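Local coordinates for protein methylaspartate ammonia-lyase (Citrobacter amalonaticus, PDB 1KKO) that catalyses the reversible, magnesium-dependent anti elimination of ammonia from L-threo-3-methylaspartate to give mesaconate, at residues A[343-348]-A[355-360]. Sequence-based numbering, arbitrary orientation.
With SO4 (sulfate ion), chain C.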
loop_
_atom_site.group_PDB
_atom_site.type_symbol
_atom_site.label_atom_id
_atom_site.label_comp_id
_atom_site.label_asym_id
_atom_site.label_seq_id
_atom_site.Cartn_x
_atom_site.Cartn_y
_atom_site.Cartn_z
ATOM N N ASP A 343 11.822 -3.988 -23.407
ATOM C CA ASP A 343 11.913 -3.802 -24.854
ATOM C C ASP A 343 11.025 -2.660 -25.323
ATOM O O ASP A 343 11.410 -1.895 -26.201
ATOM C CB ASP A 343 11.539 -5.094 -25.573
ATOM C CG ASP A 343 12.608 -6.152 -25.466
ATOM O OD1 ASP A 343 13.800 -5.809 -25.305
ATOM O OD2 ASP A 343 12.325 -7.355 -25.556
ATOM N N ALA A 344 9.832 -2.538 -24.755
ATOM C CA ALA A 344 8.928 -1.463 -25.141
ATOM C C ALA A 344 9.495 -0.085 -24.791
ATOM O O ALA A 344 9.450 0.837 -25.604
ATOM C CB ALA A 344 7.585 -1.647 -24.489
ATOM N N VAL A 345 10.027 0.062 -23.581
ATOM C CA VAL A 345 10.578 1.340 -23.172
ATOM C C VAL A 345 11.762 1.710 -24.078
ATOM O O VAL A 345 11.877 2.850 -24.537
ATOM C CB VAL A 345 11.018 1.312 -21.692
ATOM C CG1 VAL A 345 11.795 2.549 -21.361
ATOM C CG2 VAL A 345 9.817 1.179 -20.768
ATOM N N LEU A 346 12.652 0.761 -24.314
ATOM C CA LEU A 346 13.808 1.005 -25.182
ATOM C C LEU A 346 13.364 1.348 -26.602
ATOM O O LEU A 346 13.977 2.205 -27.244
ATOM C CB LEU A 346 14.741 -0.209 -25.207
ATOM C CG LEU A 346 15.391 -0.600 -23.873
ATOM C CD1 LEU A 346 16.428 -1.677 -24.043
ATOM C CD2 LEU A 346 15.987 0.572 -23.134
ATOM N N TYR A 347 12.312 0.709 -27.103
ATOM C CA TYR A 347 11.833 0.989 -28.453
ATOM C C TYR A 347 11.315 2.415 -28.516
ATOM O O TYR A 347 11.617 3.167 -29.456
ATOM C CB TYR A 347 10.735 -0.006 -28.871
ATOM C CG TYR A 347 10.429 0.077 -30.342
ATOM C CD1 TYR A 347 11.111 -0.712 -31.243
ATOM C CD2 TYR A 347 9.480 0.947 -30.825
ATOM C CE1 TYR A 347 10.853 -0.642 -32.597
ATOM C CE2 TYR A 347 9.233 1.052 -32.171
ATOM C CZ TYR A 347 9.916 0.247 -33.053
ATOM O OH TYR A 347 9.652 0.336 -34.404
ATOM N N CYS A 348 10.534 2.810 -27.518
ATOM C CA CYS A 348 10.025 4.175 -27.455
ATOM C C CYS A 348 11.177 5.160 -27.423
ATOM O O CYS A 348 11.209 6.122 -28.200
ATOM C CB CYS A 348 9.161 4.381 -26.211
ATOM S SG CYS A 348 7.552 3.562 -26.282
ATOM N N ALA A 355 8.054 7.252 -23.115
ATOM C CA ALA A 355 7.583 6.019 -22.497
ATOM C C ALA A 355 7.048 6.285 -21.096
ATOM O O ALA A 355 7.769 6.764 -20.235
ATOM C CB ALA A 355 8.702 5.024 -22.447
ATOM N N TYR A 356 5.770 5.996 -20.901
ATOM C CA TYR A 356 5.134 6.080 -19.587
ATOM C C TYR A 356 4.963 4.638 -19.097
ATOM O O TYR A 356 4.154 3.875 -19.624
ATOM C CB TYR A 356 3.805 6.853 -19.682
ATOM C CG TYR A 356 2.847 6.667 -18.535
ATOM C CD1 TYR A 356 3.284 6.407 -17.231
ATOM C CD2 TYR A 356 1.481 6.731 -18.772
ATOM C CE1 TYR A 356 2.361 6.229 -16.207
ATOM C CE2 TYR A 356 0.564 6.554 -17.753
ATOM C CZ TYR A 356 1.009 6.289 -16.488
ATOM O OH TYR A 356 0.093 6.070 -15.490
ATOM N N GLN A 357 5.795 4.245 -18.133
ATOM C CA GLN A 357 5.723 2.902 -17.567
ATOM C C GLN A 357 4.636 2.936 -16.511
ATOM O O GLN A 357 4.834 3.400 -15.387
ATOM C CB GLN A 357 7.060 2.474 -16.989
ATOM C CG GLN A 357 7.106 0.987 -16.681
ATOM C CD GLN A 357 8.383 0.571 -16.025
ATOM O OE1 GLN A 357 9.458 0.712 -16.604
ATOM N NE2 GLN A 357 8.274 0.047 -14.810
ATOM N N GLY A 358 3.460 2.499 -16.926
ATOM C CA GLY A 358 2.277 2.612 -16.108
ATOM C C GLY A 358 2.003 1.360 -15.303
ATOM O O GLY A 358 2.897 0.802 -14.670
ATOM N N GLY A 359 0.764 0.914 -15.348
ATOM C CA GLY A 359 0.346 -0.212 -14.542
ATOM C C GLY A 359 -1.068 0.013 -14.060
ATOM O O GLY A 359 -1.865 0.686 -14.723
ATOM N N THR A 360 -1.391 -0.549 -12.903
ATOM C CA THR A 360 -2.749 -0.499 -12.404
ATOM C C THR A 360 -2.786 -0.368 -10.904
ATOM O O THR A 360 -1.887 -0.824 -10.194
ATOM C CB THR A 360 -3.479 -1.781 -12.846
ATOM O OG1 THR A 360 -4.827 -1.805 -12.335
ATOM C CG2 THR A 360 -2.794 -3.048 -12.327
HETATM S S SO4 C . -5.913 1.466 -13.485
HETATM O O1 SO4 C . -5.877 0.008 -13.765
HETATM O O2 SO4 C . -7.393 1.775 -13.474
HETATM O O3 SO4 C . -5.317 1.751 -12.185
HETATM O O4 SO4 C . -5.271 2.298 -14.530
#
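The methyl of Ala355 meets two side chains, one helical turn apart, of helix 339-351: its CB lies 3.8 Å from Cys348 CB, the tightest point of this buried contact, and 4.1 Å from Val345 CG1, and the CB of all three residues is directed across the interface. In Val345, CG1 stands anti to the backbone N (chi1 170°), which leaves CG2 beside that N and 4.2 Å from Gln357 OE1, a methyl against an amide oxygen at the C-terminal end of strand 354-357. Gln357 is held from elsewhere: its extended chain carries NE2 to the carbonyl of Cys371 on helix 365-378. The axes of segments 343-348 and 355-357 run nearly antiparallel (158°), 8.6 Å apart at their closest, as the helix-to-strand leg of the right-handed beta-alpha-beta unit 327-330, 339-351, 354-357 in the TIM barrel of this enolase-superfamily enzyme. Val345 and Cys348 also touch strand 327-330, so the helix covers two neighbouring barrel strands. Its other side is more open, with Asp343, Leu346 and Tyr347 partly exposed. Residues 358-360 make no contact with 343-348 and lead into the substrate site, where Thr360 OG1 donates a short 2.5 Å hydrogen bond to O1 of a sulfate, probably from the crystallisation liquor, also hydrogen-bonded to NZ of the proton acceptor Lys331.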